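PDB 6U1U: angiopoietin-related protein 4 from Homo sapiens, which mediates inactivation of lipoprotein lipase, thereby regulating triglyceride clearance from the blood, inhibits endothelial cell proliferation, and is represented here by its C-terminal fibrinogen-like domain. Local coordinates for residues Trp57-Lys61 and Ala62-Asp66; Pro141-Trp145 and Asp146-Asp150; Cys4-Leu7 and Phe8-Gly11. All blocks are in the same frame, centred on the assembly; numbering follows the deposited sequence.

Interaction 1: residues Trp57-Lys61 and Ala62-Asp66; sequences WEAYK and AGFGD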
# COMPACT_ATOMS: atom_id res chain seq x y z
N TRP A 57 -14.87 0.63 0.47
CA TRP A 57 -14.18 1.06 1.70
C TRP A 57 -14.10 -0.06 2.74
O TRP A 57 -13.05 -0.29 3.25
CB TRP A 57 -14.90 2.26 2.29
CG TRP A 57 -14.20 2.80 3.49
CD1 TRP A 57 -14.47 2.54 4.80
CD2 TRP A 57 -13.06 3.67 3.49
NE1 TRP A 57 -13.58 3.19 5.60
CE2 TRP A 57 -12.71 3.89 4.82
CE3 TRP A 57 -12.32 4.27 2.48
CZ2 TRP A 57 -11.64 4.71 5.17
CZ3 TRP A 57 -11.27 5.08 2.83
CH2 TRP A 57 -10.94 5.30 4.15
N GLU A 58 -15.22 -0.71 3.01
CA GLU A 58 -15.16 -1.67 4.11
C GLU A 58 -14.21 -2.81 3.83
O GLU A 58 -13.62 -3.38 4.76
CB GLU A 58 -16.56 -2.22 4.40
CG GLU A 58 -17.48 -1.20 5.12
CD GLU A 58 -16.91 -0.71 6.46
OE1 GLU A 58 -16.44 -1.56 7.26
OE2 GLU A 58 -16.90 0.52 6.70
N ALA A 59 -14.07 -3.20 2.56
CA ALA A 59 -13.15 -4.27 2.23
C ALA A 59 -11.71 -3.79 2.37
O ALA A 59 -10.83 -4.56 2.78
CB ALA A 59 -13.37 -4.76 0.80
N TYR A 60 -11.43 -2.54 1.98
CA TYR A 60 -10.07 -2.05 2.15
C TYR A 60 -9.76 -1.83 3.62
O TYR A 60 -8.59 -1.89 4.03
CB TYR A 60 -9.86 -0.74 1.35
CG TYR A 60 -9.39 -1.09 -0.05
CD1 TYR A 60 -8.03 -1.35 -0.30
CD2 TYR A 60 -10.29 -1.23 -1.08
CE1 TYR A 60 -7.59 -1.74 -1.56
CE2 TYR A 60 -9.84 -1.61 -2.36
CZ TYR A 60 -8.49 -1.86 -2.58
OH TYR A 60 -8.04 -2.26 -3.85
N LYS A 61 -10.79 -1.56 4.42
CA LYS A 61 -10.60 -1.41 5.86
C LYS A 61 -10.30 -2.75 6.52
O LYS A 61 -9.39 -2.86 7.37
CB LYS A 61 -11.87 -0.81 6.49
CG LYS A 61 -11.73 -0.68 8.00
CD LYS A 61 -13.03 -0.16 8.67
CE LYS A 61 -12.89 -0.12 10.20
NZ LYS A 61 -14.19 0.31 10.89
N ALA A 62 -11.08 -3.79 6.17
CA ALA A 62 -10.97 -5.09 6.84
C ALA A 62 -9.88 -5.98 6.25
O ALA A 62 -9.36 -6.86 6.95
CB ALA A 62 -12.30 -5.85 6.72
N GLY A 63 -9.56 -5.81 4.97
CA GLY A 63 -8.64 -6.69 4.28
C GLY A 63 -9.37 -7.69 3.40
O GLY A 63 -10.56 -8.01 3.61
N PHE A 64 -8.66 -8.22 2.40
CA PHE A 64 -9.24 -9.17 1.47
C PHE A 64 -8.14 -9.92 0.72
O PHE A 64 -6.97 -9.52 0.72
CB PHE A 64 -10.20 -8.50 0.47
CG PHE A 64 -9.56 -7.41 -0.37
CD1 PHE A 64 -8.90 -7.74 -1.54
CD2 PHE A 64 -9.66 -6.08 0.00
CE1 PHE A 64 -8.30 -6.76 -2.33
CE2 PHE A 64 -9.06 -5.07 -0.78
CZ PHE A 64 -8.39 -5.41 -1.94
N GLY A 65 -8.55 -11.00 0.06
CA GLY A 65 -7.65 -11.76 -0.78
C GLY A 65 -7.19 -13.06 -0.16
O GLY A 65 -7.76 -13.55 0.82
N ASP A 66 -6.11 -13.61 -0.72
CA ASP A 66 -5.61 -14.94 -0.39
C ASP A 66 -4.30 -14.77 0.39
O ASP A 66 -3.31 -14.34 -0.21
CB ASP A 66 -5.35 -15.73 -1.68
CG ASP A 66 -4.87 -17.17 -1.44
OD1 ASP A 66 -4.58 -17.57 -0.28
OD2 ASP A 66 -4.78 -17.93 -2.45

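Interaction 2: residues Pro141-Trp145 and Asp146-Asp150; sequences PFSTW and DQDHD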
# COMPACT_ATOMS: atom_id res chain seq x y z
N PRO A 141 -5.34 11.20 2.38
CA PRO A 141 -6.28 10.15 2.82
C PRO A 141 -6.34 9.00 1.84
O PRO A 141 -6.05 9.13 0.65
CB PRO A 141 -7.63 10.88 2.88
CG PRO A 141 -7.50 11.95 1.85
CD PRO A 141 -6.03 12.42 1.92
N PHE A 142 -6.77 7.85 2.36
CA PHE A 142 -7.10 6.72 1.50
C PHE A 142 -8.47 6.93 0.87
O PHE A 142 -9.38 7.44 1.52
CB PHE A 142 -7.12 5.44 2.34
CG PHE A 142 -6.96 4.19 1.54
CD1 PHE A 142 -5.67 3.78 1.17
CD2 PHE A 142 -8.06 3.43 1.15
CE1 PHE A 142 -5.48 2.62 0.45
CE2 PHE A 142 -7.89 2.26 0.41
CZ PHE A 142 -6.61 1.84 0.07
N SER A 143 -8.64 6.48 -0.38
CA SER A 143 -9.94 6.63 -1.05
C SER A 143 -10.33 5.36 -1.79
O SER A 143 -9.49 4.69 -2.39
CB SER A 143 -9.94 7.81 -2.08
OG SER A 143 -9.83 9.06 -1.41
N THR A 144 -11.63 5.06 -1.79
CA THR A 144 -12.23 3.98 -2.57
C THR A 144 -13.39 4.60 -3.35
O THR A 144 -13.76 5.75 -3.12
CB THR A 144 -12.77 2.85 -1.67
OG1 THR A 144 -13.71 3.40 -0.73
CG2 THR A 144 -11.61 2.20 -0.90
N TRP A 145 -14.00 3.82 -4.26
CA TRP A 145 -15.00 4.44 -5.13
C TRP A 145 -16.19 4.95 -4.33
O TRP A 145 -16.79 5.98 -4.69
CB TRP A 145 -15.43 3.46 -6.23
CG TRP A 145 -16.17 2.28 -5.76
CD1 TRP A 145 -15.67 1.04 -5.52
CD2 TRP A 145 -17.58 2.21 -5.47
NE1 TRP A 145 -16.68 0.20 -5.09
CE2 TRP A 145 -17.85 0.90 -5.05
CE3 TRP A 145 -18.63 3.13 -5.54
CZ2 TRP A 145 -19.15 0.46 -4.70
CZ3 TRP A 145 -19.91 2.71 -5.17
CH2 TRP A 145 -20.15 1.38 -4.77
N ASP A 146 -16.51 4.31 -3.21
CA ASP A 146 -17.64 4.73 -2.41
C ASP A 146 -17.28 5.71 -1.30
O ASP A 146 -18.19 6.18 -0.59
CB ASP A 146 -18.35 3.50 -1.82
CG ASP A 146 -17.46 2.69 -0.90
OD1 ASP A 146 -16.24 2.56 -1.18
OD2 ASP A 146 -18.00 2.17 0.11
N GLN A 147 -16.00 6.06 -1.14
CA GLN A 147 -15.54 6.95 -0.09
C GLN A 147 -14.31 7.64 -0.68
O GLN A 147 -13.15 7.33 -0.36
CB GLN A 147 -15.19 6.22 1.21
CG GLN A 147 -16.37 5.77 2.04
CD GLN A 147 -17.11 6.97 2.63
OE1 GLN A 147 -18.30 7.13 2.39
NE2 GLN A 147 -16.40 7.82 3.36
N ASP A 148 -14.54 8.56 -1.61
CA ASP A 148 -13.43 9.19 -2.31
C ASP A 148 -13.24 10.63 -1.83
O ASP A 148 -14.22 11.35 -1.61
CB ASP A 148 -13.64 9.18 -3.82
CG ASP A 148 -12.48 9.85 -4.57
OD1 ASP A 148 -11.43 9.19 -4.78
OD2 ASP A 148 -12.63 11.04 -4.90
N HIS A 149 -11.99 11.04 -1.68
CA HIS A 149 -11.67 12.30 -1.01
C HIS A 149 -11.26 13.42 -1.97
O HIS A 149 -10.85 14.49 -1.51
CB HIS A 149 -10.60 12.04 0.04
CG HIS A 149 -11.12 11.19 1.16
ND1 HIS A 149 -10.97 9.82 1.19
CD2 HIS A 149 -11.85 11.51 2.25
CE1 HIS A 149 -11.58 9.33 2.25
NE2 HIS A 149 -12.12 10.34 2.92
N ASP A 150 -11.40 13.22 -3.28
CA ASP A 150 -11.15 14.32 -4.22
C ASP A 150 -12.09 15.48 -3.91
O ASP A 150 -13.31 15.30 -3.88
CB ASP A 150 -11.33 13.83 -5.66
CG ASP A 150 -10.79 14.83 -6.71
OD1 ASP A 150 -10.13 14.38 -7.68
OD2 ASP A 150 -11.03 16.06 -6.60

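Interaction 3: residues Cys4-Leu7 and Phe8-Gly11; sequences CQEL and FQVG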
# COMPACT_ATOMS: atom_id res chain seq x y z
N CYS A 4 5.60 -8.32 13.29
CA CYS A 4 6.65 -9.18 12.75
C CYS A 4 8.03 -8.83 13.30
O CYS A 4 8.88 -9.72 13.42
CB CYS A 4 6.65 -9.11 11.21
SG CYS A 4 5.11 -9.81 10.49
N GLN A 5 8.28 -7.56 13.63
CA GLN A 5 9.59 -7.23 14.20
C GLN A 5 9.74 -7.82 15.59
O GLN A 5 10.83 -8.30 15.96
CB GLN A 5 9.80 -5.70 14.19
CG GLN A 5 11.02 -5.19 15.00
CD GLN A 5 12.33 -5.75 14.49
OE1 GLN A 5 12.42 -6.21 13.35
NE2 GLN A 5 13.39 -5.70 15.32
N GLU A 6 8.67 -7.85 16.38
CA GLU A 6 8.73 -8.54 17.66
C GLU A 6 9.03 -10.02 17.45
O GLU A 6 9.79 -10.62 18.22
CB GLU A 6 7.43 -8.37 18.43
CG GLU A 6 7.55 -8.60 19.92
CD GLU A 6 6.47 -7.83 20.68
OE1 GLU A 6 6.27 -6.63 20.41
OE2 GLU A 6 5.81 -8.43 21.55
N LEU A 7 8.39 -10.63 16.45
CA LEU A 7 8.66 -12.05 16.18
C LEU A 7 10.13 -12.25 15.80
O LEU A 7 10.76 -13.22 16.23
CB LEU A 7 7.78 -12.54 15.05
CG LEU A 7 6.40 -12.99 15.50
CD1 LEU A 7 5.47 -13.16 14.27
CD2 LEU A 7 6.55 -14.30 16.25
N PHE A 8 10.66 -11.34 15.00
CA PHE A 8 12.08 -11.37 14.66
C PHE A 8 12.93 -11.27 15.92
O PHE A 8 13.90 -12.02 16.10
CB PHE A 8 12.38 -10.22 13.69
CG PHE A 8 13.85 -10.01 13.38
CD1 PHE A 8 14.47 -10.73 12.38
CD2 PHE A 8 14.56 -9.05 14.06
CE1 PHE A 8 15.83 -10.53 12.11
CE2 PHE A 8 15.92 -8.85 13.78
CZ PHE A 8 16.53 -9.58 12.80
N GLN A 9 12.57 -10.35 16.82
CA GLN A 9 13.38 -10.13 18.02
C GLN A 9 13.39 -11.33 18.96
O GLN A 9 14.38 -11.52 19.69
CB GLN A 9 12.89 -8.88 18.76
CG GLN A 9 13.10 -7.60 18.03
CD GLN A 9 12.36 -6.46 18.71
OE1 GLN A 9 12.55 -5.29 18.38
NE2 GLN A 9 11.49 -6.80 19.67
N VAL A 10 12.33 -12.14 18.98
CA VAL A 10 12.35 -13.35 19.78
C VAL A 10 13.00 -14.52 19.05
O VAL A 10 13.11 -15.59 19.63
CB VAL A 10 10.94 -13.75 20.27
CG1 VAL A 10 10.37 -12.63 21.18
CG2 VAL A 10 9.98 -14.01 19.12
N GLY A 11 13.43 -14.33 17.80
CA GLY A 11 14.23 -15.34 17.11
C GLY A 11 13.60 -16.02 15.92
O GLY A 11 14.17 -17.02 15.43

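Interaction 1: residues Trp57-Lys61 and Ala62-Asp66
Ala62 N and Gly63 N give the last two hydrogen bonds of helix 57-62. Ala62 N donates to Glu58 O at 2.9 Å. Gly63 N donates to Ala59 O at 2.8 Å, with an N-H...O angle of 143°. Gly63 is the first residue to leave the helix. Its phi is positive, and at these backbone angles a CB would collide with the carbonyl O of Ala62. The chain then passes into strand 64-65.

Phe64 folds back from that strand onto the helix. Its CG sits between the backbone N and the carbonyl carbon (chi1 58°), which turns the ring toward Ala59 and Tyr60. The ring meets Tyr60 in a T-shaped stack. The centroids are 4.9 Å apart and the planes stand at 84°. Phe64 supplies the edge and Tyr60 the face. Phe64 CE2 lies over the centre of the tyrosine ring, while Phe64 CZ is 3.6 Å from Tyr60 CZ. On the same edge, Phe64 CD2 lies 3.4 Å from Ala59 O, in the plane of the phenylalanine ring. The methyl group of Ala59 packs on CD2 as well, with CB at 4.0 Å.

The polar end of Tyr60 is satisfied elsewhere, by Phe53 O. Trp72 also packs on both rings. Lys61 runs extended to a salt bridge with Glu112. The T-shaped pair is buried. The slightly positive edge of Phe64 is turned to the electron-rich face of Tyr60 and to Ala59 O, a weakly electrostatic contact that probably sets how the phenylalanine ring is turned.

Interaction 2: residues Pro141-Trp145 and Asp146-Asp150
A type I beta turn from Thr144 to Gln147 reverses the chain in the loop between strand 138-140 and helix 157-160. Thr144 and Gln147 form a single antiparallel hydrogen-bonded pair. Thr144 N donates to Gln147 O at 3.1 Å, and Gln147 N donates to Thr144 O at 3.0 Å.

The turn also has side-chain bonds. At chi1 56° the hydroxyl of Thr144 points in over its own backbone, next to the Asp146 carboxylate. Thr144 OG1 donates to the syn side of Asp146 OD1 at 2.7 Å, tilted out of the carboxylate plane. Trp57 N is probably a second donor to this oxygen, which would tie the turn to the start of helix 57-62. CB of Asp146 sits over one face of Trp145, a CH-pi contact 3.8 Å from the centroid of the six-membered ring.

In this fibrinogen-like domain the returning half of the loop leads on toward Cys157, a partner in the disulfide with Cys170. Asp148 makes an Asx turn on the way. Its OD2 accepts from Asp150 N at 3.0 Å, from above the carboxylate plane. OD1 lies 3.4 Å from Ser143 CB and accepts a bond from Ala158 N. With an alanine here, Asp150 N and Ala158 N would probably lose these acceptors, and this part of the loop would be less firmly held to helix 157-160.

Farther from the turn, His149 meets Ser143 at its edge and Pro141 over a face. Ser143 OG and His149 ND1 share a hydrogen bond of 2.9 Å in the plane of the imidazole. Pro141 CB lies 4.0 Å from the centroid of that ring.

Interaction 3: residues Cys4-Leu7 and Phe8-Gly11
Phe8, Gln9 and Val10 bond back to Cys4, Gln5 and Glu6 along helix 4-9, which ends in a Schellman motif at Gly11. Phe8 N donates to Cys4 O, Gln9 N to Gln5 O and Val10 N to Glu6 O. Val10 N has a second, weak bond to Leu7 O. Gly11 takes positive phi, where a CB would strike the carbonyl O of Val10. Gly11 N donates to Phe8 O at 2.9 Å.

The side chains of Gln5 and Gln9 meet one turn apart. Gln5 has CG anti to its N (chi1 169°) and then bends at chi2, which swings its amide toward Gln9. Gln9 takes another course. Its CG lies beside the backbone N and the chain beyond is extended. The two amide planes are perpendicular. Gln5 NE2 donates to Gln9 OE1 at 3.2 Å, and the N-H...O angle is 156°. Gln9 CG also packs close to Gln5 NE2, at 3.3 Å. The other end of the Gln5 amide is held too, since OE1 accepts from Gly39 N. Both ends of that amide are therefore bonded, which limits its rotation.

Phe8 also meets the Gln5 amide. The Phe8 ring and that amide cross obliquely, their planes 37° apart, with Phe8 CD2 3.6 Å from Gln5 OE1.

The side of the helix facing the sheet is fixed to strand 28-35 by the Cys4-Cys32 disulfide. Leu7 packs on Phe18 and Ile20 of strand 16-20. Glu6 makes a salt bridge with Arg2. At the C-terminal end, Val10 CG2 reaches to 3.1 Å from Leu7 O.

In the fold
Interactions 1 and 2 are neighbours, with centres 14 Å apart. They touch where helix 57-62 meets the 141-150 loop. Trp57 CZ3 lies 3.3 Å from Phe142 O, and Tyr60 CD1 packs 3.5 Å from Phe142 CZ. Tyr60 thus has Phe64 and Phe142 as aromatic neighbours in two different contacts. The bound palmitic acid lies closer to interaction 2: it is about 8 Å from the side chain of Phe142 and about 12 Å from that of Tyr60. Interaction 3 stands apart at the N-terminal end. Its nearest atoms are about 14 Å from interaction 1 and about 19 Å from interaction 2, which lies across the centre of the chain.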